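Long-range contact in YjbQ family protein (Aeropyrum pernix, PDB 2P6H), which is of unknown function, an archaeal member of the uncharacterised UPF0047 (YjbQ) family: residues F6-T20 against R113-V127. Sequence-based numbering, arbitrary orientation.
Sequences FTVKTERRLQVLDVT and RILFVEMDGPRERTV. With SO4 (sulfate ion), chain D; SO4 (sulfate ion), chain E; SO4 (sulfate ion), chain C.
Val8 and Phe116 meet between two antiparallel strand pairs of a UPF0047-family β-sandwich: strand 6-9 runs against 124-127 in one sheet, strand 15-18 against 113-118 in the other, as axis angles of 144° and 152° attest. The chain crosses between the sheets at 10-14 and 119-123, and the tightly packed part lies inside. Val8 CG1 sits over one face of the Phe116 ring, 4.2 Å from CG, and Thr10 CG2 reaches CE1 of the same ring obliquely. Buried Glu118 ties the two sheets together. Its chain leaves CA with CG opposite the backbone N, then folds at chi2, bringing the carboxylate to Arg125, which grips it side-on: NE to OE2 at 2.7 Å, NH2 to OE1, both through syn lone pairs. Asp120 N approaches OE1 from above the carboxylate plane, and Thr10 OG1 lies 2.8 Å from OE2. A glutamine in place of Glu118 would probably cost Arg125 its inner countercharge and one side-on bond, leaving the sulfate on NH1. The solvent side is looser: in the exposed, non-hydrogen-bonded pair Lys9-Glu124, Lys9 CB stays 4.2 Å from Glu124 OE1, and Asp18 OD2 meets Arg113 NH1 at 3.1 Å. Tight again, on outermost strand 2-9, is a CH-pi contact: Val127 CB stands 3.8 Å from the Phe6 ring centroid, 20° off the normal.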
ATOM      1  N   PHE A   6      16.136 -11.500  -6.393  1.00 35.46           N
ATOM      2  CA  PHE A   6      17.043 -12.148  -5.470  1.00 33.92           C
ATOM      3  C   PHE A   6      16.231 -12.941  -4.472  1.00 34.40           C
ATOM      4  O   PHE A   6      15.063 -12.680  -4.237  1.00 32.62           O
ATOM      5  CB  PHE A   6      17.959 -11.105  -4.769  1.00 33.14           C
ATOM      6  CG  PHE A   6      17.206 -10.109  -3.896  1.00 31.93           C
ATOM      7  CD1 PHE A   6      16.806 -10.470  -2.613  1.00 30.88           C
ATOM      8  CD2 PHE A   6      17.004  -8.814  -4.350  1.00 31.32           C
ATOM      9  CE1 PHE A   6      16.188  -9.525  -1.790  1.00 31.51           C
ATOM     10  CE2 PHE A   6      16.383  -7.874  -3.517  1.00 30.84           C
ATOM     11  CZ  PHE A   6      15.975  -8.224  -2.236  1.00 29.75           C
ATOM     12  N   THR A   7      16.863 -13.995  -3.914  1.00 33.63           N
ATOM     13  CA  THR A   7      16.132 -14.811  -2.944  1.00 34.42           C
ATOM     14  C   THR A   7      16.402 -14.380  -1.539  1.00 34.70           C
ATOM     15  O   THR A   7      17.421 -13.774  -1.232  1.00 33.60           O
ATOM     16  CB  THR A   7      16.649 -16.213  -2.997  1.00 35.39           C
ATOM     17  OG1 THR A   7      18.049 -16.208  -2.712  1.00 37.21           O
ATOM     18  CG2 THR A   7      16.431 -16.799  -4.396  1.00 34.44           C
ATOM     19  N   VAL A   8      15.411 -14.703  -0.697  1.00 34.38           N
ATOM     20  CA  VAL A   8      15.470 -14.379   0.716  1.00 34.61           C
ATOM     21  C   VAL A   8      15.041 -15.622   1.466  1.00 35.93           C
ATOM     22  O   VAL A   8      13.895 -16.065   1.383  1.00 34.83           O
ATOM     23  CB  VAL A   8      14.495 -13.222   1.029  0.65 33.20           C
ATOM     24  CG1 VAL A   8      14.475 -12.970   2.544  1.00 33.00           C
ATOM     25  CG2 VAL A   8      14.915 -11.947   0.320  1.00 32.75           C
ATOM     26  N   LYS A   9      15.996 -16.194   2.182  1.00 36.82           N
ATOM     27  CA  LYS A   9      15.764 -17.387   2.962  1.00 38.61           C
ATOM     28  C   LYS A   9      15.291 -16.996   4.347  1.00 37.71           C
ATOM     29  O   LYS A   9      16.013 -16.394   5.131  1.00 38.12           O
ATOM     30  CB  LYS A   9      17.082 -18.161   3.060  1.00 40.99           C
ATOM     31  CG  LYS A   9      16.877 -19.601   3.538  1.00 44.84           C
ATOM     32  CD  LYS A   9      17.581 -19.879   4.869  1.00 48.61           C
ATOM     33  CE  LYS A   9      17.948 -21.356   5.048  1.00 50.44           C
ATOM     34  NZ  LYS A   9      17.193 -21.921   6.164  1.00 52.58           N
ATOM     35  N   THR A  10      14.039 -17.309   4.670  1.00 36.47           N
ATOM     36  CA  THR A  10      13.537 -16.962   5.982  1.00 35.42           C
ATOM     37  C   THR A  10      13.711 -18.158   6.923  1.00 36.38           C
ATOM     38  O   THR A  10      13.763 -19.308   6.505  1.00 35.56           O
ATOM     39  CB  THR A  10      12.054 -16.533   5.849  1.00 33.62           C
ATOM     40  OG1 THR A  10      11.258 -17.685   5.566  1.00 30.28           O
ATOM     41  CG2 THR A  10      11.899 -15.532   4.702  1.00 31.55           C
ATOM     42  N   GLU A  11      13.834 -17.870   8.215  1.00 37.90           N
ATOM     43  CA  GLU A  11      14.138 -18.900   9.200  1.00 40.04           C
ATOM     44  C   GLU A  11      13.019 -19.278  10.164  1.00 40.24           C
ATOM     45  O   GLU A  11      13.037 -20.371  10.733  1.00 39.22           O
ATOM     46  CB  GLU A  11      15.374 -18.459   9.982  1.00 43.48           C
ATOM     47  CG  GLU A  11      16.443 -17.876   9.068  1.00 49.69           C
ATOM     48  CD  GLU A  11      17.103 -16.628   9.632  1.00 53.57           C
ATOM     49  OE1 GLU A  11      17.256 -16.520  10.869  1.00 55.04           O
ATOM     50  OE2 GLU A  11      17.474 -15.749   8.823  1.00 54.83           O
ATOM     51  N   ARG A  12      12.051 -18.382  10.348  1.00 39.09           N
ATOM     52  CA  ARG A  12      10.934 -18.539  11.283  1.00 38.26           C
ATOM     53  C   ARG A  12       9.568 -18.388  10.596  1.00 36.32           C
ATOM     54  O   ARG A  12       9.445 -17.836   9.510  1.00 35.07           O
ATOM     55  CB  ARG A  12      11.078 -17.488  12.384  1.00 41.91           C
ATOM     56  CG  ARG A  12      11.902 -17.996  13.567  1.00 47.53           C
ATOM     57  CD  ARG A  12      11.021 -18.507  14.713  1.00 51.73           C
ATOM     58  NE  ARG A  12       9.773 -19.076  14.199  1.00 55.07           N
ATOM     59  CZ  ARG A  12       9.334 -20.215  14.766  1.00 56.27           C
ATOM     60  NH1 ARG A  12       9.989 -20.750  15.782  1.00 57.34           N
ATOM     61  NH2 ARG A  12       8.279 -20.846  14.243  1.00 56.96           N
ATOM     62  N   ARG A  13       8.498 -18.813  11.263  1.00 33.06           N
ATOM     63  CA  ARG A  13       7.164 -18.619  10.723  1.00 32.79           C
ATOM     64  C   ARG A  13       6.928 -17.145  10.438  1.00 30.77           C
ATOM     65  O   ARG A  13       6.520 -16.749   9.354  1.00 29.68           O
ATOM     66  CB  ARG A  13       6.134 -19.139  11.731  1.00 34.83           C
ATOM     67  CG  ARG A  13       4.721 -19.176  11.142  1.00 38.37           C
ATOM     68  CD  ARG A  13       3.658 -19.581  12.171  1.00 41.11           C
ATOM     69  NE  ARG A  13       2.449 -20.049  11.481  1.00 45.10           N
ATOM     70  CZ  ARG A  13       1.421 -20.489  12.234  1.00 45.99           C
ATOM     71  NH1 ARG A  13       1.478 -20.421  13.553  1.00 44.74           N
ATOM     72  NH2 ARG A  13       0.368 -21.065  11.641  1.00 46.75           N
ATOM     73  N   LEU A  14       7.178 -16.308  11.438  1.00 29.56           N
ATOM     74  CA  LEU A  14       7.019 -14.838  11.265  1.00 29.23           C
ATOM     75  C   LEU A  14       8.383 -14.244  11.459  1.00 29.55           C
ATOM     76  O   LEU A  14       9.071 -14.503  12.437  1.00 27.27           O
ATOM     77  CB  LEU A  14       5.971 -14.118  12.231  1.00 31.79           C
ATOM     78  CG  LEU A  14       4.527 -14.536  11.946  1.00 34.17           C
ATOM     79  CD1 LEU A  14       4.179 -15.896  12.558  1.00 36.42           C
ATOM     80  CD2 LEU A  14       3.501 -13.546  12.496  1.00 37.68           C
ATOM     81  N   GLN A  15       8.797 -13.419  10.507  1.00 27.77           N
ATOM     82  CA  GLN A  15      10.101 -12.801  10.614  1.00 28.66           C
ATOM     83  C   GLN A  15      10.212 -11.610   9.681  1.00 27.44           C
ATOM     84  O   GLN A  15       9.703 -11.629   8.565  1.00 27.04           O
ATOM     85  CB  GLN A  15      11.176 -13.858  10.306  1.00 30.11           C
ATOM     86  CG  GLN A  15      12.575 -13.329  10.009  1.00 33.06           C
ATOM     87  CD  GLN A  15      13.584 -14.440   9.726  1.00 33.86           C
ATOM     88  OE1 GLN A  15      13.259 -15.444   9.095  1.00 34.34           O
ATOM     89  NE2 GLN A  15      14.821 -14.245  10.173  1.00 36.62           N
ATOM     90  N   VAL A  16      10.855 -10.557  10.167  1.00 27.28           N
ATOM     91  CA  VAL A  16      11.061  -9.357   9.368  1.00 26.67           C
ATOM     92  C   VAL A  16      12.545  -9.292   9.045  1.00 28.40           C
ATOM     93  O   VAL A  16      13.376  -9.421   9.950  1.00 29.94           O
ATOM     94  CB  VAL A  16      10.652  -8.094  10.143  1.00 25.82           C
ATOM     95  CG1 VAL A  16      11.007  -6.856   9.335  1.00 27.01           C
ATOM     96  CG2 VAL A  16       9.167  -8.125  10.461  1.00 26.64           C
ATOM     97  N   LEU A  17      12.864  -9.107   7.766  1.00 28.19           N
ATOM     98  CA  LEU A  17      14.253  -9.048   7.319  1.00 29.00           C
ATOM     99  C   LEU A  17      14.528  -7.763   6.545  1.00 28.13           C
ATOM    100  O   LEU A  17      13.718  -7.355   5.725  1.00 25.75           O
ATOM    101  CB  LEU A  17      14.584 -10.224   6.390  1.00 31.46           C
ATOM    102  CG  LEU A  17      14.316 -11.633   6.915  1.00 34.45           C
ATOM    103  CD1 LEU A  17      14.780 -12.673   5.913  1.00 36.26           C
ATOM    104  CD2 LEU A  17      15.059 -11.810   8.218  1.00 36.49           C
ATOM    105  N   ASP A  18      15.676  -7.140   6.816  1.00 27.60           N
ATOM    106  CA  ASP A  18      16.117  -5.929   6.116  1.00 27.84           C
ATOM    107  C   ASP A  18      16.861  -6.360   4.844  1.00 28.57           C
ATOM    108  O   ASP A  18      17.981  -6.889   4.910  1.00 28.58           O
ATOM    109  CB  ASP A  18      17.075  -5.123   6.995  1.00 29.26           C
ATOM    110  CG  ASP A  18      17.551  -3.836   6.328  1.00 29.56           C
ATOM    111  OD1 ASP A  18      17.300  -3.624   5.117  1.00 28.93           O
ATOM    112  OD2 ASP A  18      18.189  -3.021   7.028  1.00 31.62           O
ATOM    113  N   VAL A  19      16.247  -6.132   3.688  1.00 27.77           N
ATOM    114  CA  VAL A  19      16.868  -6.525   2.409  1.00 26.61           C
ATOM    115  C   VAL A  19      17.322  -5.305   1.594  1.00 26.00           C
ATOM    116  O   VAL A  19      17.579  -5.383   0.400  1.00 25.68           O
ATOM    117  CB  VAL A  19      15.891  -7.392   1.578  1.00 28.12           C
ATOM    118  CG1 VAL A  19      15.538  -8.664   2.348  1.00 26.84           C
ATOM    119  CG2 VAL A  19      14.621  -6.614   1.286  1.00 24.61           C
ATOM    120  N   THR A  20      17.436  -4.144   2.230  1.00 26.64           N
ATOM    121  CA  THR A  20      17.885  -2.911   1.549  1.00 27.26           C
ATOM    122  C   THR A  20      19.176  -3.118   0.774  1.00 30.37           C
ATOM    123  O   THR A  20      19.337  -2.661  -0.350  1.00 28.15           O
ATOM    124  CB  THR A  20      18.139  -1.797   2.565  1.00 27.51           C
ATOM    125  OG1 THR A  20      17.036  -1.734   3.473  1.00 27.65           O
ATOM    126  CG2 THR A  20      18.264  -0.450   1.847  1.00 28.24           C
ATOM    127  N   ARG A 113      14.058   1.649   5.559  1.00 24.73           N
ATOM    128  CA  ARG A 113      14.720   0.496   5.003  1.00 24.94           C
ATOM    129  C   ARG A 113      13.686  -0.421   4.387  1.00 24.71           C
ATOM    130  O   ARG A 113      12.512  -0.397   4.732  1.00 24.74           O
ATOM    131  CB  ARG A 113      15.452  -0.226   6.135  1.00 28.35           C
ATOM    132  CG  ARG A 113      16.513   0.654   6.797  1.00 31.62           C
ATOM    133  CD  ARG A 113      17.891   0.477   6.148  1.00 35.14           C
ATOM    134  NE  ARG A 113      18.882   1.345   6.791  1.00 42.06           N
ATOM    135  CZ  ARG A 113      19.963   0.753   7.330  1.00 43.51           C
ATOM    136  NH1 ARG A 113      20.102  -0.560   7.267  1.00 44.41           N
ATOM    137  NH2 ARG A 113      20.898   1.498   7.926  1.00 45.06           N
ATOM    138  N   ILE A 114      14.108  -1.249   3.441  1.00 22.41           N
ATOM    139  CA  ILE A 114      13.219  -2.180   2.760  1.00 23.51           C
ATOM    140  C   ILE A 114      13.150  -3.457   3.556  1.00 23.05           C
ATOM    141  O   ILE A 114      14.116  -4.201   3.673  1.00 22.63           O
ATOM    142  CB  ILE A 114      13.741  -2.491   1.343  1.00 24.36           C
ATOM    143  CG1 ILE A 114      13.893  -1.189   0.552  1.00 26.44           C
ATOM    144  CG2 ILE A 114      12.722  -3.378   0.600  1.00 22.42           C
ATOM    145  CD1 ILE A 114      14.643  -1.195  -0.779  1.00 27.38           C
ATOM    146  N   LEU A 115      11.982  -3.741   4.112  1.00 20.41           N
ATOM    147  CA  LEU A 115      11.829  -4.916   4.952  1.00 21.55           C
ATOM    148  C   LEU A 115      10.972  -6.021   4.351  1.00 22.49           C
ATOM    149  O   LEU A 115       9.837  -5.787   3.938  1.00 20.91           O
ATOM    150  CB  LEU A 115      11.216  -4.504   6.296  1.00 22.57           C
ATOM    151  CG  LEU A 115      11.939  -3.342   6.994  1.00 23.88           C
ATOM    152  CD1 LEU A 115      11.200  -2.935   8.246  1.00 20.53           C
ATOM    153  CD2 LEU A 115      13.367  -3.760   7.331  1.00 21.39           C
ATOM    154  N   PHE A 116      11.526  -7.227   4.301  1.00 22.17           N
ATOM    155  CA  PHE A 116      10.788  -8.381   3.814  1.00 23.21           C
ATOM    156  C   PHE A 116      10.045  -8.881   5.050  1.00 22.80           C
ATOM    157  O   PHE A 116      10.649  -9.083   6.108  1.00 23.71           O
ATOM    158  CB  PHE A 116      11.725  -9.487   3.325  1.00 22.92           C
ATOM    159  CG  PHE A 116      10.998 -10.649   2.703  1.00 23.31           C
ATOM    160  CD1 PHE A 116      10.484 -11.664   3.498  1.00 20.67           C
ATOM    161  CD2 PHE A 116      10.807 -10.713   1.324  1.00 22.22           C
ATOM    162  CE1 PHE A 116       9.787 -12.731   2.935  1.00 21.94           C
ATOM    163  CE2 PHE A 116      10.110 -11.778   0.745  1.00 23.11           C
ATOM    164  CZ  PHE A 116       9.600 -12.788   1.553  1.00 22.12           C
ATOM    165  N   VAL A 117       8.739  -9.066   4.919  1.00 21.75           N
ATOM    166  CA  VAL A 117       7.945  -9.546   6.033  1.00 21.17           C
ATOM    167  C   VAL A 117       7.438 -10.947   5.768  1.00 20.76           C
ATOM    168  O   VAL A 117       6.508 -11.166   5.003  1.00 20.37           O
ATOM    169  CB  VAL A 117       6.748  -8.632   6.177  1.00 20.36           C
ATOM    170  CG1 VAL A 117       5.917  -9.046   7.389  1.00 20.49           C
ATOM    171  CG2 VAL A 117       7.207  -7.196   6.348  1.00 22.06           C
ATOM    172  N   GLU A 118       8.085 -11.934   6.387  1.00 22.28           N
ATOM    173  CA  GLU A 118       7.709 -13.346   6.234  1.00 22.77           C
ATOM    174  C   GLU A 118       6.628 -13.701   7.259  1.00 23.90           C
ATOM    175  O   GLU A 118       6.770 -13.402   8.449  1.00 22.64           O
ATOM    176  CB  GLU A 118       8.939 -14.241   6.457  1.00 24.56           C
ATOM    177  CG  GLU A 118       8.667 -15.744   6.474  1.00 27.12           C
ATOM    178  CD  GLU A 118       8.094 -16.253   5.162  1.00 27.27           C
ATOM    179  OE1 GLU A 118       6.872 -16.100   4.943  1.00 28.60           O
ATOM    180  OE2 GLU A 118       8.865 -16.796   4.345  1.00 28.46           O
ATOM    181  N   MET A 119       5.549 -14.330   6.804  1.00 21.31           N
ATOM    182  CA  MET A 119       4.478 -14.708   7.714  1.00 23.73           C
ATOM    183  C   MET A 119       4.155 -16.199   7.638  1.00 23.93           C
ATOM    184  O   MET A 119       3.296 -16.698   8.372  1.00 23.76           O
ATOM    185  CB  MET A 119       3.235 -13.850   7.444  1.00 22.70           C
ATOM    186  CG  MET A 119       3.480 -12.385   7.808  1.00 23.68           C
ATOM    187  SD  MET A 119       2.200 -11.228   7.331  1.00 23.55           S
ATOM    188  CE  MET A 119       2.703 -10.839   5.656  1.00 23.79           C
ATOM    189  N   ASP A 120       4.862 -16.907   6.759  1.00 24.02           N
ATOM    190  CA  ASP A 120       4.661 -18.358   6.606  1.00 25.55           C
ATOM    191  C   ASP A 120       5.997 -19.061   6.365  1.00 25.52           C
ATOM    192  O   ASP A 120       6.130 -19.927   5.510  1.00 25.92           O
ATOM    193  CB  ASP A 120       3.693 -18.626   5.428  1.00 24.70           C
ATOM    194  CG  ASP A 120       3.198 -20.088   5.417  1.00 28.67           C
ATOM    195  OD1 ASP A 120       3.127 -20.676   6.498  1.00 28.49           O
ATOM    196  OD2 ASP A 120       2.902 -20.604   4.344  1.00 28.43           O
ATOM    197  N   GLY A 121       7.010 -18.687   7.138  1.00 25.89           N
ATOM    198  CA  GLY A 121       8.309 -19.318   7.002  1.00 27.61           C
ATOM    199  C   GLY A 121       8.393 -20.594   7.824  1.00 29.78           C
ATOM    200  O   GLY A 121       7.428 -20.957   8.488  1.00 30.10           O
ATOM    201  N   PRO A 122       9.536 -21.297   7.804  1.00 31.96           N
ATOM    202  CA  PRO A 122      10.735 -20.929   7.041  1.00 32.06           C
ATOM    203  C   PRO A 122      10.599 -21.324   5.575  1.00 32.95           C
ATOM    204  O   PRO A 122      10.181 -22.440   5.257  1.00 32.56           O
ATOM    205  CB  PRO A 122      11.832 -21.714   7.739  1.00 33.53           C
ATOM    206  CG  PRO A 122      11.196 -22.967   8.240  1.00 33.49           C
ATOM    207  CD  PRO A 122       9.796 -22.490   8.630  1.00 33.24           C
ATOM    208  N   ARG A 123      10.938 -20.397   4.686  1.00 33.75           N
ATOM    209  CA  ARG A 123      10.839 -20.648   3.242  1.00 34.97           C
ATOM    210  C   ARG A 123      11.925 -19.900   2.468  1.00 34.89           C
ATOM    211  O   ARG A 123      12.532 -18.953   2.951  1.00 35.12           O
ATOM    212  CB  ARG A 123       9.479 -20.159   2.725  1.00 35.02           C
ATOM    213  CG  ARG A 123       8.279 -21.008   3.145  1.00 37.40           C
ATOM    214  CD  ARG A 123       7.012 -20.552   2.412  1.00 38.20           C
ATOM    215  NE  ARG A 123       5.790 -21.149   2.972  1.00 39.09           N
ATOM    216  CZ  ARG A 123       5.451 -22.411   2.625  1.00 41.48           C
ATOM    217  NH1 ARG A 123       6.209 -23.144   1.825  1.00 41.66           N
ATOM    218  NH2 ARG A 123       4.316 -22.932   3.119  1.00 40.74           N
ATOM    219  N   GLU A 124      12.158 -20.365   1.248  1.00 35.85           N
ATOM    220  CA  GLU A 124      13.091 -19.690   0.407  1.00 35.77           C
ATOM    221  C   GLU A 124      12.238 -18.791  -0.465  1.00 33.31           C
ATOM    222  O   GLU A 124      11.557 -19.235  -1.381  1.00 34.15           O
ATOM    223  CB  GLU A 124      13.932 -20.739  -0.400  1.00 39.95           C
ATOM    224  CG  GLU A 124      14.389 -20.204  -1.757  1.00 46.07           C
ATOM    225  CD  GLU A 124      15.898 -20.184  -1.789  1.00 50.29           C
ATOM    226  OE1 GLU A 124      16.492 -19.765  -0.797  1.00 52.59           O
ATOM    227  OE2 GLU A 124      16.474 -20.610  -2.783  1.00 51.12           O
ATOM    228  N   ARG A 125      12.259 -17.514  -0.107  1.00 30.73           N
ATOM    229  CA  ARG A 125      11.428 -16.523  -0.774  1.00 29.12           C
ATOM    230  C   ARG A 125      12.118 -15.736  -1.885  1.00 28.92           C
ATOM    231  O   ARG A 125      13.330 -15.802  -2.041  1.00 28.63           O
ATOM    232  CB  ARG A 125      10.881 -15.569   0.271  1.00 27.82           C
ATOM    233  CG  ARG A 125      10.073 -16.231   1.360  1.00 27.09           C
ATOM    234  CD  ARG A 125       8.821 -16.937   0.828  1.00 26.42           C
ATOM    235  NE  ARG A 125       7.794 -16.953   1.864  1.00 25.92           N
ATOM    236  CZ  ARG A 125       6.503 -17.167   1.632  1.00 23.44           C
ATOM    237  NH1 ARG A 125       6.078 -17.404   0.389  1.00 23.36           N
ATOM    238  NH2 ARG A 125       5.616 -17.075   2.628  1.00 23.02           N
ATOM    239  N   THR A 126      11.328 -15.004  -2.664  1.00 28.15           N
ATOM    240  CA  THR A 126      11.830 -14.207  -3.792  1.00 28.03           C
ATOM    241  C   THR A 126      11.386 -12.753  -3.715  1.00 28.03           C
ATOM    242  O   THR A 126      10.288 -12.432  -3.280  1.00 28.02           O
ATOM    243  CB  THR A 126      11.302 -14.797  -5.092  1.00 29.56           C
ATOM    244  OG1 THR A 126      11.793 -16.132  -5.231  1.00 30.39           O
ATOM    245  CG2 THR A 126      11.793 -13.963  -6.280  1.00 30.02           C
ATOM    246  N   VAL A 127      12.314 -11.859  -4.106  1.00 27.02           N
ATOM    247  CA  VAL A 127      11.976 -10.452  -4.258  1.00 27.35           C
ATOM    248  C   VAL A 127      12.295 -10.063  -5.669  1.00 28.61           C
ATOM    249  O   VAL A 127      13.399 -10.299  -6.154  1.00 27.57           O
ATOM    250  CB  VAL A 127      12.864  -9.611  -3.335  1.00 26.74           C
ATOM    251  CG1 VAL A 127      12.627  -8.118  -3.614  1.00 26.32           C
ATOM    252  CG2 VAL A 127      12.562  -9.896  -1.884  1.00 26.69           C
TER
HETATM  253  S   SO4 D 502       6.387 -17.837  15.318  1.00 68.24           S
HETATM  254  O1  SO4 D 502       6.926 -17.083  16.484  1.00 67.17           O
HETATM  255  O2  SO4 D 502       7.205 -17.489  14.100  1.00 66.34           O
HETATM  256  O3  SO4 D 502       6.487 -19.318  15.592  1.00 67.27           O
HETATM  257  O4  SO4 D 502       4.962 -17.488  15.105  1.00 66.33           O
HETATM  258  S   SO4 E 506      20.050 -15.248   2.333  1.00 86.01           S
HETATM  259  O1  SO4 E 506      21.051 -14.383   1.803  1.00 86.13           O
HETATM  260  O2  SO4 E 506      20.237 -15.832   3.614  1.00 86.09           O
HETATM  261  O3  SO4 E 506      19.839 -16.412   1.328  1.00 86.34           O
HETATM  262  O4  SO4 E 506      18.753 -14.599   2.375  1.00 86.25           O
HETATM  263  S   SO4 C 501       2.743 -17.962  -1.661  1.00 30.33           S
HETATM  264  O1  SO4 C 501       2.019 -19.064  -0.872  1.00 31.44           O
HETATM  265  O2  SO4 C 501       3.779 -18.479  -2.556  1.00 33.10           O
HETATM  266  O3  SO4 C 501       3.415 -17.033  -0.758  1.00 29.67           O
HETATM  267  O4  SO4 C 501       1.794 -17.208  -2.469  1.00 29.04           O
HETATM  268  O   HOH W   1       1.907 -20.776   8.793  1.00 34.12           O